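Local coordinates for replicase polyprotein 1a (Avian infectious bronchitis virus, PDB 3LD1) that is of unknown molecular function but forms part of nsp2, a non-structural protein of the coronavirus replicase polyprotein, at residues K280-V285 with G323-Y328; R296-D301 with S319-G324; D334-A339 with C353-C358. The protein carries 3 engineered substitutions. All blocks are in the same frame, centred on the assembly; numbering follows the deposited sequence.

Contact 1: K280-V285 with G323-Y328; sequences KGFEVV and GGHLCY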
loop_
_atom_site.group_PDB
_atom_site.type_symbol
_atom_site.label_atom_id
_atom_site.label_comp_id
_atom_site.label_asym_id
_atom_site.label_seq_id
_atom_site.Cartn_x
_atom_site.Cartn_y
_atom_site.Cartn_z
ATOM N N LYS A 280 16.878 8.956 31.145
ATOM C CA LYS A 280 16.552 8.534 29.807
ATOM C C LYS A 280 15.599 9.469 29.121
ATOM O O LYS A 280 14.773 10.086 29.787
ATOM C CB LYS A 280 15.838 7.182 29.869
ATOM C CG LYS A 280 16.704 6.050 30.288
ATOM C CD LYS A 280 15.909 4.715 30.422
ATOM C CE LYS A 280 16.879 3.549 30.581
ATOM N NZ LYS A 280 16.236 2.308 29.958
ATOM N N GLY A 281 15.634 9.483 27.784
ATOM C CA GLY A 281 14.659 10.268 27.056
ATOM C C GLY A 281 14.173 9.657 25.760
ATOM O O GLY A 281 14.534 8.542 25.387
ATOM N N PHE A 282 13.340 10.400 25.057
ATOM C CA PHE A 282 12.772 9.876 23.847
ATOM C C PHE A 282 13.076 10.757 22.653
ATOM O O PHE A 282 13.195 11.991 22.795
ATOM C CB PHE A 282 11.283 9.722 24.010
ATOM C CG PHE A 282 10.833 9.054 25.326
ATOM C CD1 PHE A 282 11.071 7.683 25.575
ATOM C CD2 PHE A 282 10.151 9.813 26.318
ATOM C CE1 PHE A 282 10.595 7.086 26.729
ATOM C CE2 PHE A 282 9.693 9.226 27.490
ATOM C CZ PHE A 282 9.886 7.848 27.682
ATOM N N GLU A 283 13.280 10.095 21.495
ATOM C CA GLU A 283 13.438 10.748 20.148
ATOM C C GLU A 283 12.480 10.135 19.132
ATOM O O GLU A 283 12.707 8.963 18.710
ATOM C CB GLU A 283 14.840 10.541 19.582
ATOM C CG GLU A 283 15.852 11.639 19.838
ATOM C CD GLU A 283 17.305 11.177 19.511
ATOM O OE1 GLU A 283 18.256 11.544 20.246
ATOM O OE2 GLU A 283 17.489 10.383 18.555
ATOM N N VAL A 284 11.462 10.905 18.721
ATOM C CA VAL A 284 10.471 10.480 17.741
ATOM C C VAL A 284 11.183 9.947 16.509
ATOM O O VAL A 284 12.161 10.561 16.060
ATOM C CB VAL A 284 9.533 11.701 17.281
ATOM C CG1 VAL A 284 8.856 11.470 15.943
ATOM C CG2 VAL A 284 8.499 11.904 18.229
ATOM N N VAL A 285 10.683 8.846 15.933
ATOM C CA VAL A 285 11.148 8.415 14.605
ATOM C C VAL A 285 9.945 8.214 13.655
ATOM O O VAL A 285 8.884 7.709 14.095
ATOM C CB VAL A 285 12.091 7.162 14.690
ATOM C CG1 VAL A 285 13.504 7.519 15.259
ATOM C CG2 VAL A 285 11.475 6.064 15.489
ATOM N N GLY A 323 10.083 8.489 36.754
ATOM C CA GLY A 323 10.534 7.117 36.538
ATOM C C GLY A 323 11.812 7.091 35.703
ATOM O O GLY A 323 11.961 6.274 34.837
ATOM N N GLY A 324 12.715 8.024 35.918
ATOM C CA GLY A 324 14.012 8.005 35.253
ATOM C C GLY A 324 14.037 8.501 33.835
ATOM O O GLY A 324 15.087 8.417 33.204
ATOM N N HIS A 325 12.895 9.002 33.358
ATOM C CA HIS A 325 12.706 9.490 31.984
ATOM C C HIS A 325 12.320 10.959 31.969
ATOM O O HIS A 325 11.400 11.391 32.737
ATOM C CB HIS A 325 11.495 8.818 31.339
ATOM C CG HIS A 325 11.693 7.375 31.049
ATOM N ND1 HIS A 325 11.502 6.393 32.003
ATOM C CD2 HIS A 325 12.059 6.736 29.911
ATOM C CE1 HIS A 325 11.765 5.209 31.473
ATOM N NE2 HIS A 325 12.142 5.394 30.217
ATOM N N LEU A 326 12.884 11.691 31.015
ATOM C CA LEU A 326 12.597 13.107 30.846
ATOM C C LEU A 326 11.244 13.238 30.204
ATOM O O LEU A 326 11.052 12.837 29.035
ATOM C CB LEU A 326 13.604 13.789 29.963
ATOM C CG LEU A 326 14.165 15.152 30.358
ATOM C CD1 LEU A 326 14.562 15.936 29.105
ATOM C CD2 LEU A 326 13.256 15.997 31.216
ATOM N N CYS A 327 10.277 13.742 30.987
ATOM C CA CYS A 327 8.928 13.860 30.508
ATOM C C CYS A 327 8.520 15.325 30.419
ATOM O O CYS A 327 9.241 16.215 30.849
ATOM C CB CYS A 327 7.972 13.119 31.426
ATOM S SG CYS A 327 8.163 11.365 31.566
ATOM N N TYR A 328 7.373 15.558 29.811
ATOM C CA TYR A 328 6.724 16.840 29.764
ATOM C C TYR A 328 5.643 16.753 30.790
ATOM O O TYR A 328 4.956 15.718 30.938
ATOM C CB TYR A 328 6.030 16.996 28.447
ATOM C CG TYR A 328 5.274 18.298 28.271
ATOM C CD1 TYR A 328 5.968 19.508 28.084
ATOM C CD2 TYR A 328 3.848 18.320 28.270
ATOM C CE1 TYR A 328 5.272 20.691 27.919
ATOM C CE2 TYR A 328 3.147 19.501 28.095
ATOM C CZ TYR A 328 3.858 20.690 27.918
ATOM O OH TYR A 328 3.194 21.885 27.709
HETATM O O HOH W 1 12.426 12.953 26.727
#

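Contact 2: R296-D301 with S319-G324; sequences RGMRND and SAILGG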
loop_
_atom_site.group_PDB
_atom_site.type_symbol
_atom_site.label_atom_id
_atom_site.label_comp_id
_atom_site.label_asym_id
_atom_site.label_seq_id
_atom_site.Cartn_x
_atom_site.Cartn_y
_atom_site.Cartn_z
ATOM N N ARG A 296 9.084 25.481 29.823
ATOM C CA ARG A 296 9.634 26.707 30.525
ATOM C C ARG A 296 10.903 26.418 31.234
ATOM O O ARG A 296 11.747 27.310 31.299
ATOM C CB ARG A 296 8.664 27.328 31.551
ATOM C CG ARG A 296 7.390 27.882 30.915
ATOM C CD ARG A 296 6.128 27.354 31.597
ATOM N NE ARG A 296 4.942 28.055 31.125
ATOM C CZ ARG A 296 4.354 29.092 31.749
ATOM N NH1 ARG A 296 4.839 29.570 32.905
ATOM N NH2 ARG A 296 3.263 29.647 31.215
ATOM N N GLY A 297 11.032 25.210 31.808
ATOM C CA GLY A 297 12.212 24.815 32.615
ATOM C C GLY A 297 11.875 23.480 33.277
ATOM O O GLY A 297 10.796 22.859 33.032
ATOM N N MET A 298 12.802 23.003 34.113
ATOM C CA MET A 298 12.636 21.711 34.840
ATOM C C MET A 298 11.989 22.023 36.146
ATOM O O MET A 298 12.391 22.986 36.774
ATOM C CB MET A 298 13.982 21.072 35.222
ATOM C CG MET A 298 13.846 19.599 35.653
ATOM S SD MET A 298 13.519 18.469 34.233
ATOM C CE MET A 298 15.209 18.474 33.561
ATOM N N ARG A 299 11.056 21.171 36.588
ATOM C CA ARG A 299 10.611 21.117 37.983
ATOM C C ARG A 299 10.730 19.671 38.517
ATOM O O ARG A 299 10.709 18.729 37.719
ATOM C CB ARG A 299 9.162 21.576 38.053
ATOM C CG ARG A 299 8.162 20.639 37.406
ATOM C CD ARG A 299 6.821 21.256 37.174
ATOM N NE ARG A 299 6.249 21.625 38.438
ATOM C CZ ARG A 299 5.469 22.688 38.652
ATOM N NH1 ARG A 299 5.151 23.531 37.666
ATOM N NH2 ARG A 299 5.024 22.891 39.877
ATOM N N ASN A 300 10.804 19.490 39.850
ATOM C CA ASN A 300 11.036 18.151 40.462
ATOM C C ASN A 300 10.076 17.887 41.627
ATOM O O ASN A 300 10.342 17.123 42.557
ATOM C CB ASN A 300 12.467 18.029 40.939
ATOM C CG ASN A 300 12.765 19.013 42.033
ATOM O OD1 ASN A 300 11.824 19.643 42.573
ATOM N ND2 ASN A 300 14.051 19.169 42.382
ATOM N N ASP A 301 8.930 18.510 41.542
ATOM C CA ASP A 301 8.013 18.488 42.645
ATOM C C ASP A 301 6.837 17.632 42.338
ATOM O O ASP A 301 5.744 17.893 42.861
ATOM C CB ASP A 301 7.529 19.923 42.941
ATOM C CG ASP A 301 6.887 20.580 41.719
ATOM O OD1 ASP A 301 7.304 20.294 40.582
ATOM O OD2 ASP A 301 5.991 21.395 41.865
ATOM N N SER A 319 9.502 20.340 31.946
ATOM C CA SER A 319 10.014 19.009 31.926
ATOM C C SER A 319 10.157 18.607 33.346
ATOM O O SER A 319 10.281 19.473 34.199
ATOM C CB SER A 319 11.361 18.957 31.212
ATOM O OG SER A 319 12.254 19.893 31.730
ATOM N N ALA A 320 10.066 17.306 33.609
ATOM C CA ALA A 320 10.264 16.713 34.918
ATOM C C ALA A 320 10.831 15.326 34.666
ATOM O O ALA A 320 10.462 14.659 33.692
ATOM C CB ALA A 320 8.897 16.613 35.675
ATOM N N ILE A 321 11.777 14.896 35.479
ATOM C CA ILE A 321 12.266 13.553 35.275
ATOM C C ILE A 321 11.464 12.553 36.085
ATOM O O ILE A 321 11.626 12.497 37.268
ATOM C CB ILE A 321 13.738 13.440 35.635
ATOM C CG1 ILE A 321 14.536 14.216 34.581
ATOM C CG2 ILE A 321 14.106 11.965 35.699
ATOM C CD1 ILE A 321 15.862 14.606 35.046
ATOM N N LEU A 322 10.642 11.754 35.421
ATOM C CA LEU A 322 9.752 10.788 36.092
ATOM C C LEU A 322 10.113 9.364 35.748
ATOM O O LEU A 322 10.493 9.057 34.585
ATOM C CB LEU A 322 8.303 11.080 35.732
ATOM C CG LEU A 322 7.913 12.582 35.879
ATOM C CD1 LEU A 322 6.522 12.831 35.290
ATOM C CD2 LEU A 322 7.882 12.991 37.324
ATOM N N GLY A 323 10.083 8.489 36.754
ATOM C CA GLY A 323 10.534 7.117 36.538
ATOM C C GLY A 323 11.812 7.091 35.703
ATOM O O GLY A 323 11.961 6.274 34.837
ATOM N N GLY A 324 12.715 8.024 35.918
ATOM C CA GLY A 324 14.012 8.005 35.253
ATOM C C GLY A 324 14.037 8.501 33.835
ATOM O O GLY A 324 15.087 8.417 33.204
HETATM O O HOH W 2 12.706 16.735 37.742
#

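Contact 3: D334-A339 with C353-C358; sequences DRFYAA and CERVVC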
loop_
_atom_site.group_PDB
_atom_site.type_symbol
_atom_site.label_atom_id
_atom_site.label_comp_id
_atom_site.label_asym_id
_atom_site.label_seq_id
_atom_site.Cartn_x
_atom_site.Cartn_y
_atom_site.Cartn_z
ATOM N N ASP A 334 -6.422 22.755 38.606
ATOM C CA ASP A 334 -5.609 22.657 39.845
ATOM C C ASP A 334 -4.706 21.456 39.775
ATOM O O ASP A 334 -3.855 21.300 40.664
ATOM C CB ASP A 334 -6.431 22.595 41.147
ATOM C CG ASP A 334 -7.840 23.239 41.023
ATOM O OD1 ASP A 334 -8.806 22.548 41.466
ATOM O OD2 ASP A 334 -7.996 24.393 40.498
ATOM N N ARG A 335 -4.889 20.648 38.720
ATOM C CA ARG A 335 -4.269 19.331 38.548
ATOM C C ARG A 335 -3.047 19.316 37.620
ATOM O O ARG A 335 -2.932 20.117 36.701
ATOM C CB ARG A 335 -5.275 18.382 37.919
ATOM C CG ARG A 335 -6.635 18.449 38.525
ATOM C CD ARG A 335 -6.708 17.481 39.620
ATOM N NE ARG A 335 -6.343 16.204 39.041
ATOM C CZ ARG A 335 -7.155 15.415 38.345
ATOM N NH1 ARG A 335 -8.437 15.740 38.159
ATOM N NH2 ARG A 335 -6.678 14.284 37.853
ATOM N N PHE A 336 -2.188 18.318 37.817
ATOM C CA PHE A 336 -1.020 18.152 36.989
ATOM C C PHE A 336 -1.033 16.918 36.165
ATOM O O PHE A 336 -1.614 15.893 36.520
ATOM C CB PHE A 336 0.216 18.123 37.832
ATOM C CG PHE A 336 0.636 19.458 38.335
ATOM C CD1 PHE A 336 0.267 19.883 39.625
ATOM C CD2 PHE A 336 1.390 20.305 37.534
ATOM C CE1 PHE A 336 0.660 21.159 40.131
ATOM C CE2 PHE A 336 1.790 21.618 38.007
ATOM C CZ PHE A 336 1.432 22.043 39.316
ATOM N N TYR A 337 -0.318 17.014 35.057
ATOM C CA TYR A 337 -0.153 15.869 34.204
ATOM C C TYR A 337 1.242 15.682 33.583
ATOM O O TYR A 337 2.050 16.612 33.509
ATOM C CB TYR A 337 -1.196 15.912 33.140
ATOM C CG TYR A 337 -2.556 16.054 33.688
ATOM C CD1 TYR A 337 -3.099 17.328 33.910
ATOM C CD2 TYR A 337 -3.354 14.926 33.945
ATOM C CE1 TYR A 337 -4.401 17.482 34.364
ATOM C CE2 TYR A 337 -4.643 15.076 34.400
ATOM C CZ TYR A 337 -5.154 16.364 34.594
ATOM O OH TYR A 337 -6.431 16.558 35.056
ATOM N N ALA A 338 1.508 14.449 33.164
ATOM C CA ALA A 338 2.769 14.172 32.505
ATOM C C ALA A 338 2.535 13.515 31.152
ATOM O O ALA A 338 1.502 12.797 30.941
ATOM C CB ALA A 338 3.632 13.278 33.362
ATOM N N ALA A 339 3.512 13.722 30.255
ATOM C CA ALA A 339 3.447 13.122 28.927
ATOM C C ALA A 339 4.824 12.798 28.363
ATOM O O ALA A 339 5.871 13.381 28.821
ATOM C CB ALA A 339 2.678 13.999 27.975
ATOM N N CYS A 353 -0.635 13.183 37.479
ATOM C CA CYS A 353 0.356 13.476 38.534
ATOM C C CYS A 353 -0.226 14.048 39.879
ATOM O O CYS A 353 -1.309 14.659 39.914
ATOM C CB CYS A 353 1.393 14.485 37.971
ATOM S SG CYS A 353 2.538 13.790 36.671
ATOM N N GLU A 354 0.526 13.885 40.970
ATOM C CA GLU A 354 0.197 14.505 42.270
ATOM C C GLU A 354 1.353 15.349 42.608
ATOM O O GLU A 354 2.503 14.928 42.387
ATOM C CB GLU A 354 0.267 13.466 43.345
ATOM C CG GLU A 354 -0.912 13.286 44.186
ATOM C CD GLU A 354 -0.883 11.862 44.667
ATOM O OE1 GLU A 354 -1.861 11.112 44.437
ATOM O OE2 GLU A 354 0.185 11.473 45.193
ATOM N N ARG A 355 1.091 16.496 43.216
ATOM C CA ARG A 355 2.178 17.239 43.836
ATOM C C ARG A 355 2.647 16.451 45.076
ATOM O O ARG A 355 1.822 15.851 45.779
ATOM C CB ARG A 355 1.734 18.654 44.176
ATOM C CG ARG A 355 2.868 19.685 44.077
ATOM C CD ARG A 355 2.333 21.052 44.469
ATOM N NE ARG A 355 0.941 21.153 44.013
ATOM C CZ ARG A 355 0.347 22.274 43.608
ATOM N NH1 ARG A 355 1.022 23.425 43.615
ATOM N NH2 ARG A 355 -0.926 22.226 43.203
ATOM N N VAL A 356 3.964 16.397 45.291
ATOM C CA VAL A 356 4.544 15.709 46.446
ATOM C C VAL A 356 3.961 16.167 47.794
ATOM O O VAL A 356 3.780 17.384 48.019
ATOM C CB VAL A 356 6.046 15.996 46.534
ATOM C CG1 VAL A 356 6.797 15.208 45.492
ATOM C CG2 VAL A 356 6.333 17.542 46.422
ATOM N N VAL A 357 3.698 15.204 48.689
ATOM C CA VAL A 357 3.362 15.481 50.122
ATOM C C VAL A 357 4.582 15.645 51.090
ATOM O O VAL A 357 5.548 14.884 51.049
ATOM C CB VAL A 357 2.332 14.433 50.708
ATOM C CG1 VAL A 357 0.899 15.015 50.751
ATOM C CG2 VAL A 357 2.386 13.056 49.927
ATOM N N CYS A 358 4.517 16.655 51.951
ATOM C CA CYS A 358 5.542 16.922 52.990
ATOM C C CYS A 358 5.183 16.378 54.377
ATOM O O CYS A 358 4.003 16.340 54.767
ATOM C CB CYS A 358 5.749 18.444 53.191
ATOM S SG CYS A 358 6.087 19.364 51.683
HETATM O O HOH W 3 -3.761 14.259 38.133
HETATM O O HOH W 4 -2.131 17.094 39.918
#

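Contact 1: K280-V285 with G323-Y328
Lys280 and His325 form a single beta bridge, their CA atoms 4.5 Å apart. It joins strand 281-285, outermost in an antiparallel four-stranded sheet, to strand 325-332 of the mixed six-stranded sheet that follows. Two backbone hydrogen bonds define it, one on each backbone polar atom of Lys280, N and O. The first runs from Lys280 N to Gly324 O at 2.8 Å and is nearly straight (171° at the hydrogen), with the donor in the carbonyl plane. In the second, Leu326 N approaches Lys280 O almost along the C=O axis. That same oxygen also receives a CA-H contact from His325. Beyond the bridge the backbones separate, and a water takes over, accepting from Phe282 N and donating to Leu326 O.

The side chains of Lys280 and His325 run side by side in the same direction, with Lys280 CD 3.8 Å from His325 NE2. The Phe282 side chain crosses that of His325 at about a right angle. Its outer atom CZ comes to 3.3 Å from His325 CD2. The two ring planes differ by just 13°, yet the centroids are 5.2 Å apart, so the rings are slid past each other with little overlap. Phe249 supplies a stacked partner for the imidazole. The ring is further tied by His325 ND1, which donates to Gly323 O at 2.9 Å from a position 48° out of that carbonyl plane.

Contact 2: R296-D301 with S319-G324
Met298 and Ser319 make a parallel beta bridge where strand 291-298 runs beside strand 316-322 in the mixed six-stranded sheet. The short strand segments approach to 5.9 Å, with N-to-C directions 24° apart. Ser319 supplies both polar backbone atoms of the bridge. Its N donates to Gly297 O at 3.0 Å, and its O accepts from Arg299 N at the same length, 3.0 Å between those two atoms. The next rung is not closed directly: a water donates to Arg299 O and accepts from Ile321 N, spanning the gap as the backbones diverge.

The side chains of the bridged pair share one face of the sheet. Met298 has CG anti to the backbone N (chi1 -166°), and its chain then bends at chi2, bringing SD to 3.1 Å from Ser319 OG. Beyond the sulfur, the methyl CE reaches Ile321 CD1 at 4.2 Å, and Leu326 of the next strand adds to this patch. Arg299, one residue on, packs its backbone O against Ala320 CB. Its guanidinium grips Asp301 side-on, NE to OD1 and NH2 to OD2 with each oxygen using its syn lone pair, and also makes a cation-pi contact with Trp318. One residue bonding through both N and O to the two neighbours of its partner is the defining pattern of parallel beta pairing.

Contact 3: D334-A339 with C353-C358
Cys353 N donates to Phe336 O at 3.0 Å, the one direct hydrogen bond between the two segments. The donor stands 44° out of the carbonyl plane. A second connection runs through solvent: Cys353 O accepts from a water that in turn takes a hydrogen bond from Arg335 NH2, 2.9 Å from that water oxygen. The water lies at the edge of the Arg335 guanidinium and in its plane, whereas Tyr337 OH sits over the centre of one face of the group.

These segments belong to the beta hairpin of strands 335-342 and 345-355, within the mixed six-stranded sheet. Their short strand segments come within 5.7 Å, but their N-to-C directions differ by 131°, well short of a straight antiparallel pair. Apolar contacts accompany the direct bond. Phe336 CB meets Cys353 CB at 3.8 Å on one face of the sheet, and Leu302 of strand 302-308 touches both side chains. The sulfur of Cys353, anti to its own carbonyl carbon, turns to Ala338, with SG 3.5 Å from Ala338 CB.

Farther out, the guanidinium of Arg355 reaches the edge of the Phe336 ring. The two planes are 89° apart. Here the guanidinium presents its face and the phenyl its edge: Phe336 CE1 lies over the flat group, offset toward its rim, and is 3.6 Å from Arg355 NH2.

All three contacts lie at one end of an elongated chain, their centres about 32, 41 and 44 Å from its centre, and all reach the six-stranded mixed sheet. Contacts 1 and 2, with centres about 11 Å apart, share Gly323 and Gly324, the turn between strands 316-322 and 325-332; a probable hydrogen bond from Cys327 N to Ala320 O (2.9 Å) pairs those strands. Contact 3 lies about 18 Å from contact 1 between centres, connected through strands 325-332 and 335-342. Contacts 2 and 3 are about 11 Å apart between centres and meet where Leu322 CD1 packs 3.5 Å from Ala338 CB and Arg299 NH2 lies 3.7 Å from Phe336 CZ.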